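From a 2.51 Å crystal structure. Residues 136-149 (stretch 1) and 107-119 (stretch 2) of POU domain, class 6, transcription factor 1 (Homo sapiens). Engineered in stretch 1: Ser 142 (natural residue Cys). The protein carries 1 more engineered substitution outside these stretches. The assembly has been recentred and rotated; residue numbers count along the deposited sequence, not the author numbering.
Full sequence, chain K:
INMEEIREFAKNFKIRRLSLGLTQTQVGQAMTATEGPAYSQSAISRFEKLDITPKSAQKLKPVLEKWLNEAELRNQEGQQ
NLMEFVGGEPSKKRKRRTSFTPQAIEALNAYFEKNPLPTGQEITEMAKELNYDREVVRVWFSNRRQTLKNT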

# COMPACT_ATOMS: atom_id res chain seq x y z
N VAL K 136 17.59 -2.30 -9.42
CA VAL K 136 16.80 -1.12 -9.79
C VAL K 136 16.18 -1.27 -11.19
O VAL K 136 15.00 -0.98 -11.38
CB VAL K 136 17.69 0.15 -9.78
CG1 VAL K 136 17.16 1.19 -10.75
CG2 VAL K 136 17.83 0.73 -8.37
N VAL K 137 16.99 -1.72 -12.15
CA VAL K 137 16.58 -1.84 -13.55
C VAL K 137 15.66 -3.04 -13.79
O VAL K 137 14.70 -2.95 -14.57
CB VAL K 137 17.80 -1.99 -14.47
CG1 VAL K 137 17.38 -1.78 -15.91
CG2 VAL K 137 18.89 -1.00 -14.08
N ARG K 138 15.97 -4.15 -13.14
CA ARG K 138 15.09 -5.31 -13.12
C ARG K 138 13.69 -4.86 -12.74
O ARG K 138 12.70 -5.23 -13.37
CB ARG K 138 15.59 -6.32 -12.09
CG ARG K 138 14.86 -7.66 -12.11
CD ARG K 138 14.43 -8.06 -10.70
NE ARG K 138 12.98 -7.97 -10.53
CZ ARG K 138 12.36 -7.88 -9.35
NH1 ARG K 138 13.06 -7.86 -8.23
NH2 ARG K 138 11.03 -7.81 -9.30
N VAL K 139 13.62 -4.03 -11.70
CA VAL K 139 12.35 -3.61 -11.12
C VAL K 139 11.57 -2.59 -11.96
O VAL K 139 10.34 -2.57 -11.93
CB VAL K 139 12.53 -3.07 -9.70
CG1 VAL K 139 11.18 -2.70 -9.10
CG2 VAL K 139 13.25 -4.11 -8.84
N TRP K 140 12.28 -1.74 -12.71
CA TRP K 140 11.60 -0.81 -13.61
C TRP K 140 10.74 -1.57 -14.60
O TRP K 140 9.61 -1.19 -14.88
CB TRP K 140 12.58 0.06 -14.39
CG TRP K 140 11.87 1.07 -15.27
CD1 TRP K 140 11.59 2.37 -14.95
CD2 TRP K 140 11.36 0.86 -16.59
NE1 TRP K 140 10.94 2.98 -16.00
CE2 TRP K 140 10.79 2.08 -17.02
CE3 TRP K 140 11.33 -0.23 -17.46
CZ2 TRP K 140 10.19 2.23 -18.27
CZ3 TRP K 140 10.74 -0.08 -18.71
CH2 TRP K 140 10.17 1.15 -19.10
N PHE K 141 11.30 -2.64 -15.15
CA PHE K 141 10.55 -3.49 -16.06
C PHE K 141 9.46 -4.19 -15.29
O PHE K 141 8.29 -4.11 -15.66
CB PHE K 141 11.46 -4.49 -16.76
CG PHE K 141 12.06 -3.96 -18.03
CD1 PHE K 141 13.37 -3.50 -18.06
CD2 PHE K 141 11.30 -3.89 -19.19
CE1 PHE K 141 13.91 -3.01 -19.23
CE2 PHE K 141 11.84 -3.40 -20.37
CZ PHE K 141 13.15 -2.95 -20.39
N SER K 142 9.85 -4.85 -14.20
CA SER K 142 8.89 -5.50 -13.31
C SER K 142 7.67 -4.61 -13.10
O SER K 142 6.53 -5.02 -13.34
CB SER K 142 9.53 -5.81 -11.97
OG SER K 142 10.52 -6.81 -12.09
N ASN K 143 7.93 -3.38 -12.65
CA ASN K 143 6.88 -2.40 -12.39
C ASN K 143 6.13 -1.99 -13.65
O ASN K 143 4.93 -2.24 -13.76
CB ASN K 143 7.44 -1.17 -11.66
N ARG K 144 6.83 -1.39 -14.61
CA ARG K 144 6.21 -0.97 -15.87
C ARG K 144 5.41 -2.10 -16.52
O ARG K 144 4.35 -1.87 -17.10
CB ARG K 144 7.25 -0.42 -16.85
N ARG K 145 5.93 -3.33 -16.40
CA ARG K 145 5.21 -4.51 -16.89
C ARG K 145 3.90 -4.69 -16.13
O ARG K 145 2.83 -4.82 -16.74
CB ARG K 145 6.07 -5.77 -16.76
N GLN K 146 3.98 -4.68 -14.80
CA GLN K 146 2.80 -4.91 -13.97
C GLN K 146 1.94 -3.66 -13.75
O GLN K 146 1.06 -3.66 -12.89
CB GLN K 146 3.19 -5.54 -12.63
N THR K 147 2.19 -2.60 -14.52
CA THR K 147 1.40 -1.36 -14.40
C THR K 147 0.50 -1.09 -15.60
O THR K 147 -0.59 -0.54 -15.45
CB THR K 147 2.30 -0.12 -14.22
OG1 THR K 147 3.21 -0.03 -15.32
CG2 THR K 147 3.07 -0.17 -12.91
N LEU K 148 0.97 -1.45 -16.78
CA LEU K 148 0.28 -1.11 -18.02
C LEU K 148 -0.98 -1.94 -18.24
O LEU K 148 -1.71 -1.72 -19.20
CB LEU K 148 1.21 -1.22 -19.23
CG LEU K 148 1.96 0.04 -19.65
CD1 LEU K 148 0.99 1.13 -20.09
CD2 LEU K 148 2.88 0.57 -18.55
N LYS K 149 -1.24 -2.88 -17.33
CA LYS K 149 -2.50 -3.63 -17.34
C LYS K 149 -3.68 -2.68 -17.08
O LYS K 149 -4.77 -2.87 -17.62
CB LYS K 149 -2.46 -4.76 -16.29
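Stretch 2, residues 107-119: ALNAYFEKNPLPT

Two helices of a small domain can be held together by little more than the interlocking of aromatic and aliphatic side chains, and this pair from POU domain, class 6, transcription factor 1 is a compact example. Stretch 1 is helical from Val 136 to Arg 145, and its helix begins earlier in the chain; Gln 146 is the first residue to leave helical phi/psi. Stretch 2 enters as a helix already under way, runs from Ala 107 to Lys 114, and gives way at Asn 115 (phi/psi -111/98°) to a loop that includes Pro 116 and Pro 118. The two N-to-C directions differ by 57°, with a signed crossing angle of -57°, so the helices run obliquely in broadly the same sense. Their axes approach to 11.0 Å, a separation wide enough for large side chains to fill the space between them. The backbone register follows from this course: the CA of Leu 108 lies 8.2 Å from the CA of Trp 140, and the CA of Asn 109 lies 8.5 Å from that of Arg 144. Beyond the helix the chain comes nearer, with the CA of Pro 116 7.0 Å from the CA of Arg 145 and the CA of Leu 117 7.2 Å from the CA of Phe 141.

Knobs-into-holes packing is the principle at work. Phe 112, with chi1 near t, is the knob, and Trp 140, Phe 141, Arg 144 and Arg 145 form its hole. Trp 140 turns its edge toward the face of Phe 112 in an offset edge-to-face pair, with the planes at 89° and the centroid of its six-membered ring 5.3 Å from that of Phe 112. Phe 141 meets the same ring obliquely, its CE2 3.4 Å from CD1 of Phe 112. The CB of Arg 144 lies over one face of Phe 112, 4.1 Å from its CZ; the rest of that arginine side chain is not modelled.

One turn earlier, Leu 108 points toward stretch 1 and places CD1 over the five-membered ring of Trp 140, 3.2 Å from the ring centroid and 9° off the normal, a CH-pi contact. Its CD2 reaches CG1 of Val 137 at 4.2 Å. At the far end of the indole, CH2 of Trp 140 comes within 3.6 Å of CB of Asn 109.

Phe 141 leaves its backbone sideways, yet its ring reaches across to the segment after the helix. Pro 118 lies over one face, CG 4.0 Å from the ring centroid, while the carbonyl of Pro 116 approaches obliquely, its O 3.3 Å from CD2 of Phe 141. Together the contacts bury 510 Å², summed over both sides. No hydrogen bond crosses between the stretches among the atoms modelled, so the contact described here rests on shape and apolar packing.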

# COMPACT_ATOMS: atom_id res chain seq x y z
N ALA K 107 15.35 5.74 -22.62
CA ALA K 107 16.16 4.55 -22.85
C ALA K 107 15.37 3.31 -22.48
O ALA K 107 15.31 2.34 -23.25
CB ALA K 107 17.43 4.62 -22.03
N LEU K 108 14.74 3.34 -21.31
CA LEU K 108 13.98 2.21 -20.81
C LEU K 108 12.81 1.87 -21.71
O LEU K 108 12.88 0.91 -22.48
CB LEU K 108 13.48 2.47 -19.39
CG LEU K 108 14.54 2.49 -18.28
CD1 LEU K 108 14.01 3.23 -17.08
CD2 LEU K 108 14.95 1.07 -17.91
N ASN K 109 11.73 2.64 -21.61
CA ASN K 109 10.50 2.35 -22.35
C ASN K 109 10.66 2.30 -23.88
O ASN K 109 9.77 1.83 -24.59
CB ASN K 109 9.35 3.27 -21.93
CG ASN K 109 9.81 4.64 -21.49
OD1 ASN K 109 9.35 5.16 -20.47
ND2 ASN K 109 10.73 5.23 -22.24
N ALA K 110 11.80 2.80 -24.37
CA ALA K 110 12.20 2.52 -25.74
C ALA K 110 12.44 1.02 -25.83
O ALA K 110 11.70 0.29 -26.49
CB ALA K 110 13.47 3.28 -26.09
N TYR K 111 13.48 0.56 -25.13
CA TYR K 111 13.81 -0.85 -25.04
C TYR K 111 12.66 -1.66 -24.44
O TYR K 111 12.66 -2.89 -24.49
CB TYR K 111 15.07 -1.06 -24.20
N PHE K 112 11.68 -0.96 -23.88
CA PHE K 112 10.53 -1.61 -23.26
C PHE K 112 9.41 -1.86 -24.28
O PHE K 112 8.85 -2.95 -24.34
CB PHE K 112 10.02 -0.78 -22.08
CG PHE K 112 8.71 -1.25 -21.52
CD1 PHE K 112 8.58 -2.55 -21.04
CD2 PHE K 112 7.62 -0.40 -21.45
CE1 PHE K 112 7.37 -2.98 -20.51
CE2 PHE K 112 6.41 -0.84 -20.92
CZ PHE K 112 6.29 -2.13 -20.46
N GLU K 113 9.10 -0.83 -25.07
CA GLU K 113 8.17 -0.98 -26.18
C GLU K 113 8.69 -2.09 -27.08
O GLU K 113 7.92 -2.86 -27.66
CB GLU K 113 8.05 0.33 -26.97
N LYS K 114 10.02 -2.16 -27.18
CA LYS K 114 10.70 -3.20 -27.94
C LYS K 114 10.57 -4.55 -27.24
O LYS K 114 9.78 -5.40 -27.66
CB LYS K 114 12.19 -2.85 -28.10
N ASN K 115 11.35 -4.75 -26.18
CA ASN K 115 11.33 -6.02 -25.45
C ASN K 115 10.72 -5.88 -24.06
O ASN K 115 11.40 -5.46 -23.12
CB ASN K 115 12.75 -6.60 -25.37
CG ASN K 115 12.74 -8.12 -25.29
OD1 ASN K 115 11.70 -8.74 -25.10
ND2 ASN K 115 13.92 -8.72 -25.44
N PRO K 116 9.43 -6.24 -23.92
CA PRO K 116 8.67 -6.23 -22.67
C PRO K 116 9.29 -7.03 -21.52
O PRO K 116 9.67 -6.41 -20.52
CB PRO K 116 7.32 -6.83 -23.08
CG PRO K 116 7.17 -6.43 -24.50
CD PRO K 116 8.56 -6.52 -25.08
N LEU K 117 9.39 -8.35 -21.63
CA LEU K 117 9.95 -9.16 -20.53
C LEU K 117 11.30 -9.79 -20.88
O LEU K 117 11.36 -10.96 -21.25
CB LEU K 117 8.95 -10.23 -20.07
CG LEU K 117 8.99 -10.59 -18.57
CD1 LEU K 117 7.73 -11.33 -18.13
CD2 LEU K 117 10.24 -11.39 -18.20
N PRO K 118 12.39 -9.01 -20.73
CA PRO K 118 13.76 -9.41 -21.05
C PRO K 118 14.28 -10.57 -20.18
O PRO K 118 13.54 -11.17 -19.41
CB PRO K 118 14.58 -8.14 -20.75
CG PRO K 118 13.60 -7.03 -20.80
CD PRO K 118 12.33 -7.61 -20.27
N THR K 119 15.57 -10.86 -20.33
CA THR K 119 16.22 -11.92 -19.57
C THR K 119 17.23 -11.31 -18.61
O THR K 119 17.75 -10.23 -18.86
CB THR K 119 16.96 -12.90 -20.50
OG1 THR K 119 18.10 -12.26 -21.08
CG2 THR K 119 16.04 -13.39 -21.61